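Local coordinates for protein GrgF (Penicillium sp. sh18, PDB 6LZH) that catalyses a Claisen condensation that fuses two polyketide chains in the biosynthesis of gregatin A, using an alpha/beta hydrolase fold, at the interface of chains A and B. Residues are numbered along the deposited sequence; one frame, centred on the assembly and turned at random. Chains: chain A/B, GrgF.

Contact 1: the interface of chains A and B. Residues chain A 144, 147, 150, 154, 216; chain B 126, 226, 228.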
# COMPACT_ATOMS: atom_id res chain seq x y z
N THR A 144 -6.45 4.22 -12.41
CA THR A 144 -6.56 2.91 -13.06
C THR A 144 -6.59 3.04 -14.57
O THR A 144 -5.99 2.22 -15.28
CB THR A 144 -7.80 2.17 -12.55
OG1 THR A 144 -7.68 1.93 -11.15
CG2 THR A 144 -7.96 0.83 -13.28
N PRO A 147 -8.98 -0.69 -17.13
CA PRO A 147 -8.35 -1.86 -16.49
C PRO A 147 -8.01 -2.97 -17.46
O PRO A 147 -7.31 -3.92 -17.06
CB PRO A 147 -9.39 -2.32 -15.46
CG PRO A 147 -10.35 -1.17 -15.32
CD PRO A 147 -10.36 -0.49 -16.66
N ARG A 150 -4.38 -2.64 -18.28
CA ARG A 150 -3.49 -2.80 -17.14
C ARG A 150 -2.42 -3.85 -17.41
O ARG A 150 -1.33 -3.78 -16.82
CB ARG A 150 -4.30 -3.21 -15.90
CG ARG A 150 -4.45 -4.72 -15.77
CD ARG A 150 -5.25 -5.17 -14.56
NE ARG A 150 -5.51 -6.61 -14.66
CZ ARG A 150 -6.52 -7.14 -15.35
NH1 ARG A 150 -6.65 -8.46 -15.41
NH2 ARG A 150 -7.40 -6.36 -15.97
N LEU A 154 1.62 -3.86 -16.12
CA LEU A 154 2.00 -4.80 -15.06
C LEU A 154 3.14 -5.71 -15.51
O LEU A 154 4.06 -6.01 -14.73
CB LEU A 154 0.78 -5.61 -14.62
CG LEU A 154 -0.23 -4.87 -13.73
CD1 LEU A 154 -1.45 -5.76 -13.43
CD2 LEU A 154 0.45 -4.43 -12.43
N LEU A 216 -2.38 0.45 -8.26
CA LEU A 216 -3.45 -0.55 -8.33
C LEU A 216 -3.85 -1.03 -6.94
O LEU A 216 -5.00 -1.44 -6.75
CB LEU A 216 -3.04 -1.75 -9.18
CG LEU A 216 -3.02 -1.62 -10.70
CD1 LEU A 216 -2.74 -3.00 -11.29
CD2 LEU A 216 -4.32 -1.03 -11.27
N ALA B 126 -2.38 -11.55 -8.75
CA ALA B 126 -3.10 -10.49 -9.45
C ALA B 126 -2.18 -9.64 -10.31
O ALA B 126 -2.62 -9.07 -11.32
CB ALA B 126 -3.85 -9.59 -8.45
N TYR B 226 -8.26 -9.09 -10.92
CA TYR B 226 -7.17 -9.07 -11.89
C TYR B 226 -6.41 -10.39 -11.98
O TYR B 226 -5.51 -10.51 -12.81
CB TYR B 226 -6.19 -7.94 -11.55
CG TYR B 226 -6.85 -6.57 -11.54
CD1 TYR B 226 -7.76 -6.20 -12.53
CD2 TYR B 226 -6.57 -5.65 -10.54
CE1 TYR B 226 -8.36 -4.96 -12.54
CE2 TYR B 226 -7.18 -4.39 -10.53
CZ TYR B 226 -8.07 -4.06 -11.53
OH TYR B 226 -8.67 -2.82 -11.54
N SER B 228 -7.37 -13.47 -12.97
CA SER B 228 -7.64 -14.17 -14.22
C SER B 228 -6.83 -13.52 -15.35
O SER B 228 -6.74 -12.29 -15.40
CB SER B 228 -9.14 -14.12 -14.54
OG SER B 228 -9.41 -14.58 -15.86
O HOH W 1 -3.59 -8.55 -13.86
O HOH W 2 -8.38 -0.62 -9.70

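Contact 2: the interface of chains A and B. Residues chain A 85, 127, 217-218, 223; chain B 83, 85, 214, 217.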
# COMPACT_ATOMS: atom_id res chain seq x y z
N ARG A 85 0.87 5.73 -0.68
CA ARG A 85 0.97 5.27 0.70
C ARG A 85 2.20 5.86 1.38
O ARG A 85 2.12 6.38 2.50
CB ARG A 85 1.02 3.75 0.76
CG ARG A 85 1.02 3.25 2.18
CD ARG A 85 1.17 1.72 2.20
NE ARG A 85 2.58 1.35 2.20
CZ ARG A 85 3.01 0.10 2.33
NH1 ARG A 85 2.13 -0.89 2.45
NH2 ARG A 85 4.31 -0.16 2.33
N PHE A 127 -5.50 8.88 8.77
CA PHE A 127 -4.72 8.10 9.72
C PHE A 127 -4.19 8.91 10.89
O PHE A 127 -3.92 8.33 11.96
CB PHE A 127 -3.53 7.44 9.00
CG PHE A 127 -3.93 6.55 7.86
CD1 PHE A 127 -4.99 5.66 7.98
CD2 PHE A 127 -3.23 6.60 6.65
CE1 PHE A 127 -5.37 4.84 6.92
CE2 PHE A 127 -3.60 5.77 5.59
CZ PHE A 127 -4.68 4.89 5.73
N SER A 217 -2.93 -0.97 -5.98
CA SER A 217 -3.21 -1.39 -4.61
C SER A 217 -3.63 -0.24 -3.72
O SER A 217 -3.79 -0.43 -2.50
CB SER A 217 -2.00 -2.09 -3.98
OG SER A 217 -0.84 -1.26 -4.07
N TRP A 218 -3.78 0.96 -4.28
CA TRP A 218 -4.11 2.16 -3.53
C TRP A 218 -5.48 2.64 -4.00
O TRP A 218 -5.66 2.97 -5.18
CB TRP A 218 -3.05 3.24 -3.75
CG TRP A 218 -3.29 4.47 -2.95
CD1 TRP A 218 -3.83 5.64 -3.40
CD2 TRP A 218 -3.01 4.66 -1.56
NE1 TRP A 218 -3.91 6.55 -2.36
CE2 TRP A 218 -3.40 5.98 -1.23
CE3 TRP A 218 -2.46 3.85 -0.56
CZ2 TRP A 218 -3.26 6.50 0.06
CZ3 TRP A 218 -2.32 4.37 0.73
CH2 TRP A 218 -2.71 5.69 1.02
N VAL A 223 -10.33 4.46 2.44
CA VAL A 223 -9.89 4.95 3.74
C VAL A 223 -10.47 6.32 4.08
O VAL A 223 -10.34 6.77 5.22
CB VAL A 223 -8.35 4.96 3.84
CG1 VAL A 223 -7.76 3.61 3.39
CG2 VAL A 223 -7.74 6.12 3.04
N ASP B 83 3.44 -6.24 6.12
CA ASP B 83 3.13 -5.32 5.02
C ASP B 83 2.74 -6.19 3.83
O ASP B 83 3.61 -6.73 3.15
CB ASP B 83 4.34 -4.44 4.71
CG ASP B 83 4.08 -3.43 3.59
OD1 ASP B 83 3.07 -3.55 2.87
OD2 ASP B 83 4.91 -2.51 3.44
N ARG B 85 1.42 -5.50 0.87
CA ARG B 85 1.91 -5.00 -0.41
C ARG B 85 3.37 -5.38 -0.64
O ARG B 85 3.74 -5.85 -1.72
CB ARG B 85 1.76 -3.48 -0.47
CG ARG B 85 2.02 -2.93 -1.86
CD ARG B 85 2.00 -1.42 -1.85
NE ARG B 85 3.28 -0.86 -1.42
CZ ARG B 85 3.55 0.44 -1.41
NH1 ARG B 85 2.63 1.30 -1.83
NH2 ARG B 85 4.73 0.89 -1.00
N LYS B 214 -0.65 -0.15 8.02
CA LYS B 214 -0.51 -0.56 6.62
C LYS B 214 -1.74 -1.31 6.13
O LYS B 214 -2.15 -1.15 4.97
CB LYS B 214 0.74 -1.43 6.48
CG LYS B 214 2.05 -0.62 6.56
CD LYS B 214 3.25 -1.57 6.64
CE LYS B 214 4.00 -1.44 7.96
NZ LYS B 214 5.09 -0.43 7.87
N SER B 217 -4.85 0.42 4.37
CA SER B 217 -4.74 0.77 2.97
C SER B 217 -4.58 -0.47 2.07
O SER B 217 -4.30 -0.32 0.88
CB SER B 217 -3.59 1.77 2.76
OG SER B 217 -2.31 1.18 2.87
O HOH W 3 -0.16 1.05 -2.67
O HOH W 4 -0.68 -1.11 2.13
O HOH W 5 -1.82 -0.15 -0.41

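Contact 3: the interface of chains A and B. Residues chain A 14-16, 89, 92-93; chain B 161, 164-165.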
# COMPACT_ATOMS: atom_id res chain seq x y z
N THR A 14 13.59 14.68 8.07
CA THR A 14 13.92 13.28 7.85
C THR A 14 12.66 12.42 7.95
O THR A 14 11.79 12.67 8.79
CB THR A 14 14.96 12.82 8.88
OG1 THR A 14 16.07 13.74 8.85
CG2 THR A 14 15.48 11.42 8.56
N THR A 15 12.56 11.40 7.09
CA THR A 15 11.42 10.50 7.13
C THR A 15 11.74 9.25 7.95
O THR A 15 12.91 8.92 8.17
CB THR A 15 10.99 10.09 5.72
OG1 THR A 15 12.03 9.31 5.13
CG2 THR A 15 10.73 11.31 4.85
N LEU A 16 10.69 8.54 8.35
CA LEU A 16 10.90 7.31 9.11
C LEU A 16 11.79 6.34 8.34
O LEU A 16 12.61 5.64 8.93
CB LEU A 16 9.56 6.67 9.46
CG LEU A 16 9.55 5.39 10.32
CD1 LEU A 16 10.22 5.60 11.68
CD2 LEU A 16 8.13 4.92 10.51
N GLU A 89 2.51 8.62 4.45
CA GLU A 89 3.35 8.37 5.62
C GLU A 89 4.29 9.54 5.86
O GLU A 89 4.51 9.96 7.00
CB GLU A 89 4.15 7.09 5.43
CG GLU A 89 3.39 5.83 5.73
CD GLU A 89 4.30 4.62 5.60
OE1 GLU A 89 5.18 4.41 6.46
OE2 GLU A 89 4.15 3.91 4.60
N HIS A 92 2.86 12.35 7.77
CA HIS A 92 2.94 12.16 9.22
C HIS A 92 4.31 12.60 9.76
O HIS A 92 4.41 13.18 10.85
CB HIS A 92 2.71 10.70 9.60
CG HIS A 92 1.51 10.07 8.96
ND1 HIS A 92 0.36 10.78 8.65
CD2 HIS A 92 1.28 8.79 8.57
CE1 HIS A 92 -0.52 9.96 8.11
NE2 HIS A 92 0.00 8.75 8.05
N ASP A 93 5.37 12.31 9.02
CA ASP A 93 6.70 12.75 9.46
C ASP A 93 6.82 14.26 9.37
O ASP A 93 7.47 14.90 10.21
CB ASP A 93 7.78 12.06 8.62
CG ASP A 93 7.80 10.55 8.81
OD1 ASP A 93 7.28 10.10 9.86
OD2 ASP A 93 8.31 9.82 7.91
N ARG B 161 5.92 6.28 15.14
CA ARG B 161 6.71 6.98 14.13
C ARG B 161 7.57 8.06 14.77
O ARG B 161 8.78 8.15 14.51
CB ARG B 161 5.80 7.63 13.08
CG ARG B 161 5.14 6.73 12.10
CD ARG B 161 4.51 7.59 10.97
NE ARG B 161 5.50 7.96 9.97
CZ ARG B 161 5.81 7.19 8.94
NH1 ARG B 161 5.20 6.01 8.79
NH2 ARG B 161 6.73 7.57 8.06
N ARG B 164 10.37 6.52 17.03
CA ARG B 164 11.47 5.89 16.29
C ARG B 164 12.36 6.93 15.64
O ARG B 164 13.59 6.75 15.56
CB ARG B 164 10.91 4.94 15.24
CG ARG B 164 10.43 3.63 15.82
CD ARG B 164 9.44 2.97 14.89
NE ARG B 164 10.07 2.53 13.65
CZ ARG B 164 9.40 1.97 12.65
NH1 ARG B 164 8.09 1.79 12.76
NH2 ARG B 164 10.03 1.61 11.54
N LEU B 165 11.78 8.03 15.18
CA LEU B 165 12.58 9.13 14.66
C LEU B 165 13.51 9.69 15.74
O LEU B 165 14.60 10.18 15.42
CB LEU B 165 11.67 10.23 14.12
CG LEU B 165 11.09 9.97 12.72
CD1 LEU B 165 9.95 10.93 12.43
CD2 LEU B 165 12.17 10.07 11.66
O HOH W 6 7.60 5.67 6.06

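Contact 1: the interface of chains A and B
B:Tyr226 offers a ring face to the side chain of A:Arg150 in an aromatic-and-water patch of a two-fold symmetric interface between identical subunits, where it inserts among side chains of the other chain and probably helps to hold the deposited dimer together. The arginine passes over that face, CD lying 3.8 Å from the ring centroid, and its guanidinium is turned 30° from the ring plane with CD1 of B:Tyr226 beneath it. CG of A:Arg150 stands between the backbone N and the carbonyl carbon (chi1 89°), and the chain runs extended to NE, which lays the CD-NE stretch across the ring face. Within its own chain, NH2 donates to O of A:Pro147 at 2.7 Å. NE meets water 1, which also contacts the carbonyl oxygens of B:Ala126 and B:Tyr226 and so relays polar contact between the subunits, beside a weak direct bond from NH1 to O of B:Tyr226. CD2 of A:Leu216 lies near the ring on the arginine's side. The phenol OH points tip to tip toward A:Thr144 and shares water 2 with its OG1, while CB of A:Pro147 lies 4.0 Å from that OH. In the fold, turn 224-226 meets turn 147-149, the start of helix 150-165 and the end of helix 209-216.

Contact 2: the interface of chains A and B
Where A:Ser217 and B:Ser217 face each other, both in a loop just past a helix and with nearly the same backbone turn, psi close to zero, their carbonyl oxygens converge on water 5, 2.9 Å from O of A:Ser217. Beside this pair, A:Arg85 reaches B:Asp83 tip to tip in a salt bridge. It grips the carboxylate end-on: NH1 bonds OD1 at 2.9 Å, nearly straight at 175°, and NH2 bonds OD2 at 2.7 Å from the syn side. The two planes are well turned from each other, and OD1 is met from above the carboxylate plane. The two Arg85 guanidinium groups stack, 22° from parallel, with CZ to CZ at 3.8 Å. Each arginine has CG anti to the backbone N and bends at chi3 (88° in A:Arg85), which folds its end toward the partner. The pair exemplifies how like charges near a two-fold axis can be accommodated, here probably by the partner's acid and by water. B:Ser217 OG donates to O of B:Lys214 and meets water 4, which also touches NH1 of A:Arg85. CB of B:Ser217 packs 3.5 Å from CZ3 of A:Trp218. Both arginines sit at the N-terminal ends of the helices starting at residue 84, beside the loops that follow the helices ending at residue 216.

Contact 3: the interface of chains A and B
Charge pairing comes first: B:Arg161 enters between A:Glu89 and A:Asp93, two acids one turn apart on helix 84-99. The arginine grips A:Asp93 side-on: NE donates to OD1 at 2.8 Å and NH2 to OD2 at 2.7 Å, both acceptors lying in the guanidinium plane although the carboxylate is turned 32° from it. OE1 of A:Glu89 accepts from NH1 at 2.8 Å through its anti lone pair, the one turned away from the other oxygen, with this carboxylate almost perpendicular to the guanidinium (86°). A bend at chi3 (82°) in B:Arg161 turns the guanidinium toward both acids.

Further hydrogen bonds set the acids in place. The backbone N of A:Leu16 donates to OD2 of A:Asp93 at 2.7 Å, from the face opposite B:Arg161 NH2, so this oxygen takes a bond from within its own chain and another from the partner. Water 6 joins NH2 of B:Arg161 to OE1 of A:Glu89.

Apolar contacts flank the charged cluster. CD2 of A:Leu16 sits over one face of the B:Arg161 guanidinium, 3.6 Å from CZ, and the backbone O of A:Glu89 lies over the rim of the opposite face. CD1 of A:Leu16 lies toward the rim of one face of the B:Arg164 guanidinium, and 3.7 Å from CB of B:Arg164. CD2 of B:Leu165 packs against the backbone of A:Thr15.

For the protein, this patch ties helix 150-165 of one subunit to helix 84-99 and the loop after strand 9-14 of the other, which would help fix how the two subunits are oriented.

The three contacts form a band across one two-fold interface: contact 2 lies about 17 Å from contact 1 and 16 Å from contact 3, measured between centres of C-alpha atoms, while contacts 1 and 3 are about 31 Å apart. Helix 150-165 serves contact 1 through chain A and contact 3 through chain B; helix 84-99 of chain A joins contacts 2 and 3, and neighbouring residues 216 and 217 join contacts 1 and 2. Symmetry repeats each contact with chains exchanged. All three centres lie 17 to 22 Å from A:Cys115, suggesting a supporting rather than direct catalytic role.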